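Diaminopimelate decarboxylase (Methanocaldococcus jannaschii, PDB 1TUF) catalyses the pyridoxal 5'-phosphate-dependent decarboxylation of meso-diaminopimelate to L-lysine, the last step of lysine biosynthesis by the diaminopimelate pathway. Local coordinates at residues I48-R53 / D266-I271; E223-V228 / N273-Y278; D244-G249 / I288-R293. All coordinates share one frame; numbering follows the deposited sequence.

In the fold
All three interactions lie in the pyridoxal-binding barrel domain, with neighbouring centres about 13 to 14 Å apart. Interactions 1 and 2 share helix 264-276: residues 266-271 meet the end of helix 37-51, and residues 273-278 meet helix 218-236. Interaction 3 pairs strands 244-246 and 286-289, which come just before and just after that helix in the chain. The segments of the three contacts alternate along the sequence, so the contacts interlock. Leu289 and Leu247 of interaction 3 carry the strands onto Phe51 and Ile271 of interaction 1, and Leu247 also meets Thr225 of interaction 2. The helical layer is thus packed against strands whose ends lead to the cofactor.

Interaction 1. Residues I48-R53 / D266-I271; sequences IEAFKR and DLADAI
Phe51 and Ala268 make the main apolar contact between the end of helix 37-51 and helix 264-276. The methyl CB of Ala268 sits over the centre of the Phe51 ring. Ala268 CB lies 3.6 Å from the centroid of the Phe51 ring, 13° off the ring normal, a CH-pi contact. The backbone comes close too: Ala268 CA is 3.4 Å from Phe51 CZ. Leu267 reaches the same ring at its edge, in the ring plane, with CD1 3.4 Å from CZ of Phe51. With CG anti to the backbone N (chi1 -172°) and a turn at chi2, CD1 comes to the ring edge. Next to the ring, Ala50 CB rests 4.0 Å from Ala268 CB. The small side chains are consistent with the close approach, 5.7 Å between the CA atoms of Phe51 and Ala268.

The polar contact is weaker. Arg53 NH1 faces Asp269 OD1 at 3.9 Å, a long salt bridge at the guanidinium edge, with the two planes 45° apart. Each group has a stronger partner elsewhere: Glu57 for Arg53 and Lys265 for Asp269. The guanidinium also donates through NH2 to Asn273 OD1.

The contact lies on the helical layer outside the parallel barrel strands. Phe51 stacks with Phe62 and packs on Leu287 and Leu289 of strand 286-289. Leu267 also meets Leu289, while Ala270 and Ile271 lean on helix 218-236.

Interaction 2. Residues E223-V228 / N273-Y278; sequences EETRKV and NTMLKY
Thr225 and Thr274 meet methyl to methyl, where helices 218-236 and 264-276 pack side by side. These are neighbouring helices of the outer layer of the TIM-barrel domain. The tight part is small and apolar. Thr225 CG2 lies 3.7 Å from Thr274 CG2 and 3.8 Å from Met275 CG. The Thr274 methyl also reaches the backbone, with CG2 3.7 Å from Arg226 N. In both threonines OG1 lies beside the backbone N (chi1 -48° in Thr225, -57° in Thr274), which puts the CG2 methyl anti to N and turns it into the interface. Each hydroxyl is bonded within its own helix, Thr225 OG1 to Phe221 O and Thr274 OG1 to Ala270 O. These two hydroxyls are therefore satisfied without drawing on the facing helix. Met275 also touches Met229 and Trp54.

The other side of the contact is looser and more open to solvent. Arg226 is exposed, and its chain bends at chi2 and chi3, so its end leads away from helix 264-276. Of its side chain it is the aliphatic part, CB to CD, that meets the hydroxyl end of Tyr278. The guanidinium instead joins Glu223 and Lys227 in a salt-bridge network along its own helix. Arg226 NH2 is 3.4 Å from Glu223 OE2, and Lys227 NZ is 2.9 Å from Glu223 OE1. Tyr278 packs on Met229 and Val233, and its OH hydrogen-bonds to Asp230 OD1. That same OH of Tyr278 lies 3.1 Å from Arg226 CG.

Interaction 3. Residues D244-G249 / I288-R293; sequences DVNLGG and ILEPGR. With AZ1 (azelaic acid), chain C.
Asn246 and Ile288 form a parallel bridge between two adjacent barrel strands, the ends of the beta-alpha-beta unit made by strand 244-246, helix 264-276 and strand 286-289. Three backbone bonds join them. Ile288 N donates to Val245 O, and Leu247 N to Ile288 O at 2.8 Å. Further along, Glu290 N donates to Gly248 O at 2.7 Å, nearly straight at N-H (169°) but from well above the carbonyl plane.

Among the polar side chains, Asn246 OD1 takes the N-H of Gly248 at 2.8 Å in its carbonyl plane, an Asx turn. The planes of the Asn246 amide and the Glu290 carboxylate are 71° apart, with Asn246 ND2 2.9 Å from Glu290 OE2. Glu290 OE1 is bonded to His208, and OE2 to Asn111.

The apolar contact is on the other side of the strands, where Leu247 CB meets Leu289 CD2 at 3.7 Å.

Residues Glu290 to Arg293 bind pyridoxal 5'-phosphate. The backbone N atoms of Gly292, the N-cap of the next helix, and Arg293 donate to the phosphate of the cofactor carried by Lys69. Arg293 also meets azelaic acid, through a weak bond from NH1 to OXT of 3.1 Å.

Interaction 1. Residues I48-R53 / D266-I271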
loop_
_atom_site.group_PDB
_atom_site.type_symbol
_atom_site.label_atom_id
_atom_site.label_comp_id
_atom_site.label_asym_id
_atom_site.label_seq_id
_atom_site.Cartn_x
_atom_site.Cartn_y
_atom_site.Cartn_z
ATOM N N ILE A 48 -11.194 -27.394 11.226
ATOM C CA ILE A 48 -10.817 -28.617 11.922
ATOM C C ILE A 48 -11.940 -29.644 11.867
ATOM O O ILE A 48 -11.721 -30.804 11.516
ATOM C CB ILE A 48 -10.466 -28.321 13.405
ATOM C CG1 ILE A 48 -9.242 -27.403 13.467
ATOM C CG2 ILE A 48 -10.205 -29.625 14.160
ATOM C CD1 ILE A 48 -8.031 -27.915 12.704
ATOM N N GLU A 49 -13.139 -29.190 12.212
ATOM C CA GLU A 49 -14.327 -30.026 12.225
ATOM C C GLU A 49 -14.660 -30.552 10.834
ATOM O O GLU A 49 -15.188 -31.655 10.689
ATOM C CB GLU A 49 -15.513 -29.222 12.767
ATOM C CG GLU A 49 -16.747 -30.042 13.091
ATOM C CD GLU A 49 -16.474 -31.112 14.141
ATOM O OE1 GLU A 49 -15.927 -30.770 15.221
ATOM O OE2 GLU A 49 -16.806 -32.294 13.886
ATOM N N ALA A 50 -14.344 -29.767 9.809
ATOM C CA ALA A 50 -14.648 -30.166 8.443
ATOM C C ALA A 50 -13.601 -31.067 7.809
ATOM O O ALA A 50 -13.871 -31.733 6.811
ATOM C CB ALA A 50 -14.857 -28.937 7.580
ATOM N N PHE A 51 -12.411 -31.103 8.390
ATOM C CA PHE A 51 -11.353 -31.927 7.837
ATOM C C PHE A 51 -10.957 -33.109 8.713
ATOM O O PHE A 51 -10.115 -33.922 8.314
ATOM C CB PHE A 51 -10.128 -31.056 7.554
ATOM C CG PHE A 51 -10.185 -30.338 6.236
ATOM C CD1 PHE A 51 -9.643 -30.922 5.095
ATOM C CD2 PHE A 51 -10.784 -29.086 6.131
ATOM C CE1 PHE A 51 -9.692 -30.273 3.867
ATOM C CE2 PHE A 51 -10.840 -28.424 4.907
ATOM C CZ PHE A 51 -10.292 -29.020 3.771
ATOM N N LYS A 52 -11.552 -33.206 9.902
ATOM C CA LYS A 52 -11.234 -34.307 10.815
ATOM C C LYS A 52 -11.410 -35.646 10.123
ATOM O O LYS A 52 -10.864 -36.663 10.551
ATOM C CB LYS A 52 -12.121 -34.261 12.063
ATOM C CG LYS A 52 -11.561 -33.401 13.196
ATOM C CD LYS A 52 -12.508 -33.378 14.399
ATOM C CE LYS A 52 -11.984 -32.472 15.506
ATOM N NZ LYS A 52 -12.962 -32.339 16.622
ATOM N N ARG A 53 -12.173 -35.627 9.041
ATOM C CA ARG A 53 -12.432 -36.820 8.266
ATOM C C ARG A 53 -11.149 -37.390 7.660
ATOM O O ARG A 53 -11.058 -38.592 7.397
ATOM C CB ARG A 53 -13.438 -36.492 7.163
ATOM C CG ARG A 53 -13.767 -37.654 6.255
ATOM C CD ARG A 53 -14.653 -37.202 5.111
ATOM N NE ARG A 53 -14.650 -38.172 4.024
ATOM C CZ ARG A 53 -15.134 -37.936 2.811
ATOM N NH1 ARG A 53 -15.665 -36.754 2.528
ATOM N NH2 ARG A 53 -15.077 -38.880 1.878
ATOM N N ASP A 266 -17.743 -27.577 2.496
ATOM C CA ASP A 266 -17.815 -27.820 1.063
ATOM C C ASP A 266 -16.417 -28.040 0.479
ATOM O O ASP A 266 -16.220 -28.904 -0.376
ATOM C CB ASP A 266 -18.489 -26.637 0.360
ATOM C CG ASP A 266 -19.839 -26.289 0.962
ATOM O OD1 ASP A 266 -20.730 -27.164 0.989
ATOM O OD2 ASP A 266 -20.017 -25.133 1.406
ATOM N N LEU A 267 -15.447 -27.261 0.948
ATOM C CA LEU A 267 -14.071 -27.363 0.459
ATOM C C LEU A 267 -13.441 -28.679 0.903
ATOM O O LEU A 267 -12.667 -29.296 0.165
ATOM C CB LEU A 267 -13.253 -26.166 0.975
ATOM C CG LEU A 267 -11.822 -25.889 0.491
ATOM C CD1 LEU A 267 -10.840 -26.782 1.207
ATOM C CD2 LEU A 267 -11.728 -26.073 -1.010
ATOM N N ALA A 268 -13.781 -29.110 2.114
ATOM C CA ALA A 268 -13.248 -30.358 2.651
ATOM C C ALA A 268 -13.734 -31.551 1.831
ATOM O O ALA A 268 -12.939 -32.389 1.399
ATOM C CB ALA A 268 -13.667 -30.518 4.101
ATOM N N ASP A 269 -15.041 -31.622 1.617
ATOM C CA ASP A 269 -15.606 -32.716 0.853
ATOM C C ASP A 269 -14.989 -32.780 -0.529
ATOM O O ASP A 269 -14.583 -33.850 -0.986
ATOM C CB ASP A 269 -17.120 -32.563 0.739
ATOM C CG ASP A 269 -17.792 -32.535 2.087
ATOM O OD1 ASP A 269 -17.332 -33.269 2.989
ATOM O OD2 ASP A 269 -18.781 -31.788 2.250
ATOM N N ALA A 270 -14.905 -31.630 -1.191
ATOM C CA ALA A 270 -14.328 -31.573 -2.531
ATOM C C ALA A 270 -12.902 -32.106 -2.577
ATOM O O ALA A 270 -12.566 -32.926 -3.431
ATOM C CB ALA A 270 -14.361 -30.146 -3.053
ATOM N N ILE A 271 -12.061 -31.638 -1.661
ATOM C CA ILE A 271 -10.669 -32.079 -1.636
ATOM C C ILE A 271 -10.538 -33.527 -1.187
ATOM O O ILE A 271 -9.972 -34.358 -1.901
ATOM C CB ILE A 271 -9.814 -31.185 -0.696
ATOM C CG1 ILE A 271 -9.717 -29.773 -1.272
ATOM C CG2 ILE A 271 -8.423 -31.778 -0.514
ATOM C CD1 ILE A 271 -8.795 -28.858 -0.499
#

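Interaction 2. Residues E223-V228 / N273-Y278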
loop_
_atom_site.group_PDB
_atom_site.type_symbol
_atom_site.label_atom_id
_atom_site.label_comp_id
_atom_site.label_asym_id
_atom_site.label_seq_id
_atom_site.Cartn_x
_atom_site.Cartn_y
_atom_site.Cartn_z
ATOM N N GLU A 223 -10.214 -29.283 -9.224
ATOM C CA GLU A 223 -9.270 -29.406 -10.334
ATOM C C GLU A 223 -7.817 -29.374 -9.871
ATOM O O GLU A 223 -6.989 -30.144 -10.355
ATOM C CB GLU A 223 -9.513 -28.288 -11.354
ATOM C CG GLU A 223 -8.562 -28.317 -12.552
ATOM C CD GLU A 223 -8.731 -29.557 -13.423
ATOM O OE1 GLU A 223 -7.848 -29.808 -14.272
ATOM O OE2 GLU A 223 -9.745 -30.277 -13.263
ATOM N N GLU A 224 -7.509 -28.469 -8.946
ATOM C CA GLU A 224 -6.154 -28.342 -8.422
ATOM C C GLU A 224 -5.741 -29.654 -7.788
ATOM O O GLU A 224 -4.699 -30.217 -8.107
ATOM C CB GLU A 224 -6.086 -27.248 -7.353
ATOM C CG GLU A 224 -4.701 -27.091 -6.758
ATOM C CD GLU A 224 -4.709 -26.490 -5.365
ATOM O OE1 GLU A 224 -5.795 -26.097 -4.889
ATOM O OE2 GLU A 224 -3.620 -26.427 -4.745
ATOM N N THR A 225 -6.573 -30.123 -6.868
ATOM C CA THR A 225 -6.308 -31.365 -6.167
ATOM C C THR A 225 -6.044 -32.498 -7.132
ATOM O O THR A 225 -5.076 -33.240 -6.986
ATOM C CB THR A 225 -7.485 -31.773 -5.297
ATOM O OG1 THR A 225 -7.913 -30.652 -4.514
ATOM C CG2 THR A 225 -7.069 -32.906 -4.371
ATOM N N ARG A 226 -6.911 -32.627 -8.128
ATOM C CA ARG A 226 -6.770 -33.700 -9.096
ATOM C C ARG A 226 -5.436 -33.630 -9.823
ATOM O O ARG A 226 -4.691 -34.610 -9.861
ATOM C CB ARG A 226 -7.925 -33.661 -10.097
ATOM C CG ARG A 226 -8.273 -35.032 -10.649
ATOM C CD ARG A 226 -7.966 -35.136 -12.126
ATOM N NE ARG A 226 -8.808 -34.240 -12.915
ATOM C CZ ARG A 226 -8.746 -34.131 -14.237
ATOM N NH1 ARG A 226 -7.876 -34.864 -14.921
ATOM N NH2 ARG A 226 -9.552 -33.286 -14.872
ATOM N N LYS A 227 -5.130 -32.466 -10.386
ATOM C CA LYS A 227 -3.882 -32.282 -11.117
ATOM C C LYS A 227 -2.653 -32.447 -10.229
ATOM O O LYS A 227 -1.620 -32.942 -10.673
ATOM C CB LYS A 227 -3.865 -30.909 -11.782
ATOM C CG LYS A 227 -4.073 -30.956 -13.280
ATOM C CD LYS A 227 -5.415 -31.557 -13.664
ATOM C CE LYS A 227 -5.542 -31.632 -15.186
ATOM N NZ LYS A 227 -6.874 -32.110 -15.643
ATOM N N VAL A 228 -2.754 -32.028 -8.975
ATOM C CA VAL A 228 -1.628 -32.175 -8.067
ATOM C C VAL A 228 -1.427 -33.653 -7.774
ATOM O O VAL A 228 -0.305 -34.160 -7.832
ATOM C CB VAL A 228 -1.865 -31.451 -6.736
ATOM C CG1 VAL A 228 -0.734 -31.792 -5.769
ATOM C CG2 VAL A 228 -1.940 -29.936 -6.962
ATOM N N ASN A 273 -12.600 -36.076 -1.005
ATOM C CA ASN A 273 -13.088 -37.053 -1.973
ATOM C C ASN A 273 -12.109 -37.173 -3.147
ATOM O O ASN A 273 -11.722 -38.277 -3.536
ATOM C CB ASN A 273 -14.489 -36.668 -2.495
ATOM C CG ASN A 273 -15.577 -36.728 -1.412
ATOM O OD1 ASN A 273 -15.477 -37.480 -0.446
ATOM N ND2 ASN A 273 -16.634 -35.945 -1.594
ATOM N N THR A 274 -11.693 -36.040 -3.703
ATOM C CA THR A 274 -10.761 -36.062 -4.831
ATOM C C THR A 274 -9.481 -36.805 -4.475
ATOM O O THR A 274 -8.972 -37.618 -5.256
ATOM C CB THR A 274 -10.388 -34.647 -5.264
ATOM O OG1 THR A 274 -11.580 -33.925 -5.591
ATOM C CG2 THR A 274 -9.477 -34.692 -6.480
ATOM N N MET A 275 -8.964 -36.498 -3.291
ATOM C CA MET A 275 -7.749 -37.116 -2.776
ATOM C C MET A 275 -7.908 -38.636 -2.703
ATOM O O MET A 275 -7.097 -39.394 -3.249
ATOM C CB MET A 275 -7.456 -36.566 -1.375
ATOM C CG MET A 275 -6.984 -35.121 -1.335
ATOM S SD MET A 275 -5.207 -35.023 -1.602
ATOM C CE MET A 275 -4.591 -35.213 0.089
ATOM N N LEU A 276 -8.969 -39.064 -2.023
ATOM C CA LEU A 276 -9.262 -40.479 -1.835
ATOM C C LEU A 276 -9.266 -41.297 -3.133
ATOM O O LEU A 276 -8.855 -42.458 -3.138
ATOM C CB LEU A 276 -10.595 -40.629 -1.086
ATOM C CG LEU A 276 -10.596 -40.072 0.350
ATOM C CD1 LEU A 276 -11.984 -40.193 0.982
ATOM C CD2 LEU A 276 -9.567 -40.818 1.178
ATOM N N LYS A 277 -9.703 -40.694 -4.234
ATOM C CA LYS A 277 -9.726 -41.402 -5.512
ATOM C C LYS A 277 -8.342 -41.897 -5.921
ATOM O O LYS A 277 -8.190 -42.516 -6.973
ATOM C CB LYS A 277 -10.278 -40.507 -6.620
ATOM C CG LYS A 277 -11.689 -40.015 -6.391
ATOM C CD LYS A 277 -12.170 -39.170 -7.570
ATOM C CE LYS A 277 -13.602 -38.673 -7.354
ATOM N NZ LYS A 277 -14.174 -38.056 -8.593
ATOM N N TYR A 278 -7.331 -41.626 -5.098
ATOM C CA TYR A 278 -5.968 -42.061 -5.405
ATOM C C TYR A 278 -5.471 -42.958 -4.279
ATOM O O TYR A 278 -4.281 -43.280 -4.190
ATOM C CB TYR A 278 -5.030 -40.850 -5.566
ATOM C CG TYR A 278 -5.386 -39.929 -6.719
ATOM C CD1 TYR A 278 -6.569 -39.184 -6.702
ATOM C CD2 TYR A 278 -4.558 -39.830 -7.846
ATOM C CE1 TYR A 278 -6.926 -38.365 -7.778
ATOM C CE2 TYR A 278 -4.905 -39.013 -8.933
ATOM C CZ TYR A 278 -6.093 -38.285 -8.891
ATOM O OH TYR A 278 -6.462 -37.490 -9.955
#

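Interaction 3. Residues D244-G249 / I288-R293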
loop_
_atom_site.group_PDB
_atom_site.type_symbol
_atom_site.label_atom_id
_atom_site.label_comp_id
_atom_site.label_asym_id
_atom_site.label_seq_id
_atom_site.Cartn_x
_atom_site.Cartn_y
_atom_site.Cartn_z
ATOM N N ASP A 244 3.947 -35.163 2.300
ATOM C CA ASP A 244 2.945 -34.122 2.497
ATOM C C ASP A 244 2.385 -33.560 1.180
ATOM O O ASP A 244 3.077 -33.511 0.159
ATOM C CB ASP A 244 3.532 -32.950 3.309
ATOM C CG ASP A 244 4.299 -33.394 4.564
ATOM O OD1 ASP A 244 3.774 -34.205 5.360
ATOM O OD2 ASP A 244 5.433 -32.900 4.766
ATOM N N VAL A 245 1.128 -33.132 1.213
ATOM C CA VAL A 245 0.495 -32.528 0.050
ATOM C C VAL A 245 -0.138 -31.214 0.501
ATOM O O VAL A 245 -1.166 -31.213 1.180
ATOM C CB VAL A 245 -0.566 -33.472 -0.575
ATOM C CG1 VAL A 245 -1.471 -32.707 -1.514
ATOM C CG2 VAL A 245 0.142 -34.584 -1.351
ATOM N N ASN A 246 0.508 -30.101 0.149
ATOM C CA ASN A 246 0.037 -28.764 0.525
ATOM C C ASN A 246 -0.732 -28.138 -0.641
ATOM O O ASN A 246 -0.168 -27.895 -1.708
ATOM C CB ASN A 246 1.238 -27.873 0.902
ATOM C CG ASN A 246 0.821 -26.583 1.590
ATOM O OD1 ASN A 246 -0.141 -25.939 1.188
ATOM N ND2 ASN A 246 1.557 -26.195 2.617
ATOM N N LEU A 247 -2.013 -27.864 -0.438
ATOM C CA LEU A 247 -2.820 -27.286 -1.506
ATOM C C LEU A 247 -3.014 -25.777 -1.371
ATOM O O LEU A 247 -3.859 -25.182 -2.048
ATOM C CB LEU A 247 -4.183 -27.984 -1.563
ATOM C CG LEU A 247 -4.141 -29.504 -1.755
ATOM C CD1 LEU A 247 -5.561 -30.062 -1.690
ATOM C CD2 LEU A 247 -3.476 -29.847 -3.081
ATOM N N GLY A 248 -2.225 -25.171 -0.485
ATOM C CA GLY A 248 -2.286 -23.736 -0.271
ATOM C C GLY A 248 -3.592 -23.252 0.320
ATOM O O GLY A 248 -4.298 -23.989 1.017
ATOM N N GLY A 249 -3.912 -21.996 0.046
ATOM C CA GLY A 249 -5.142 -21.439 0.563
ATOM C C GLY A 249 -5.931 -20.802 -0.549
ATOM O O GLY A 249 -5.896 -21.268 -1.691
ATOM N N ILE A 288 -2.078 -30.539 3.899
ATOM C CA ILE A 288 -1.850 -29.204 4.442
ATOM C C ILE A 288 -2.509 -28.110 3.591
ATOM O O ILE A 288 -2.446 -28.138 2.358
ATOM C CB ILE A 288 -0.343 -28.875 4.532
ATOM C CG1 ILE A 288 0.393 -29.980 5.281
ATOM C CG2 ILE A 288 -0.143 -27.544 5.266
ATOM C CD1 ILE A 288 1.871 -29.740 5.395
ATOM N N LEU A 289 -3.142 -27.156 4.267
ATOM C CA LEU A 289 -3.791 -26.015 3.626
ATOM C C LEU A 289 -3.203 -24.752 4.256
ATOM O O LEU A 289 -2.838 -24.753 5.435
ATOM C CB LEU A 289 -5.305 -26.049 3.858
ATOM C CG LEU A 289 -6.094 -27.136 3.130
ATOM C CD1 LEU A 289 -7.576 -26.978 3.426
ATOM C CD2 LEU A 289 -5.846 -27.048 1.634
ATOM N N GLU A 290 -3.127 -23.674 3.482
ATOM C CA GLU A 290 -2.566 -22.417 3.979
ATOM C C GLU A 290 -3.585 -21.289 3.942
ATOM O O GLU A 290 -3.414 -20.321 3.208
ATOM C CB GLU A 290 -1.355 -22.036 3.138
ATOM C CG GLU A 290 -0.389 -23.184 2.952
ATOM C CD GLU A 290 0.634 -22.922 1.885
ATOM O OE1 GLU A 290 0.270 -22.332 0.843
ATOM O OE2 GLU A 290 1.800 -23.315 2.081
ATOM N N PRO A 291 -4.661 -21.398 4.739
ATOM C CA PRO A 291 -5.712 -20.377 4.787
ATOM C C PRO A 291 -5.236 -19.078 5.408
ATOM O O PRO A 291 -4.494 -19.095 6.385
ATOM C CB PRO A 291 -6.796 -21.020 5.654
ATOM C CG PRO A 291 -6.533 -22.479 5.537
ATOM C CD PRO A 291 -5.037 -22.560 5.564
ATOM N N GLY A 292 -5.678 -17.957 4.852
ATOM C CA GLY A 292 -5.306 -16.667 5.401
ATOM C C GLY A 292 -6.562 -15.860 5.663
ATOM O O GLY A 292 -6.997 -15.689 6.802
ATOM N N ARG A 293 -7.160 -15.372 4.584
ATOM C CA ARG A 293 -8.377 -14.585 4.661
ATOM C C ARG A 293 -9.500 -15.389 5.322
ATOM O O ARG A 293 -10.298 -14.841 6.085
ATOM C CB ARG A 293 -8.790 -14.177 3.247
ATOM C CG ARG A 293 -9.882 -13.129 3.160
ATOM C CD ARG A 293 -10.485 -13.133 1.758
ATOM N NE ARG A 293 -9.463 -13.103 0.712
ATOM C CZ ARG A 293 -8.758 -12.022 0.382
ATOM N NH1 ARG A 293 -8.967 -10.874 1.016
ATOM N NH2 ARG A 293 -7.847 -12.091 -0.581
HETATM C C AZ1 C . -7.658 -8.284 -1.093
HETATM C C2 AZ1 C . -6.386 -9.128 -1.243
HETATM C C3 AZ1 C . -4.858 -9.240 -1.217
HETATM C C4 AZ1 C . -3.924 -10.431 -1.450
HETATM C C5 AZ1 C . -4.370 -11.809 -1.925
HETATM C C6 AZ1 C . -3.404 -12.567 -2.842
HETATM C C7 AZ1 C . -3.380 -12.696 -4.372
HETATM C C8 AZ1 C . -2.164 -13.183 -5.160
HETATM C C9 AZ1 C . -1.824 -14.654 -5.011
HETATM O OXT AZ1 C . -8.890 -8.832 -1.258
HETATM O O AZ1 C . -7.560 -7.089 -0.815
HETATM O O2 AZ1 C . -2.730 -15.581 -5.467
HETATM O OXT2 AZ1 C . -0.743 -14.942 -4.471
#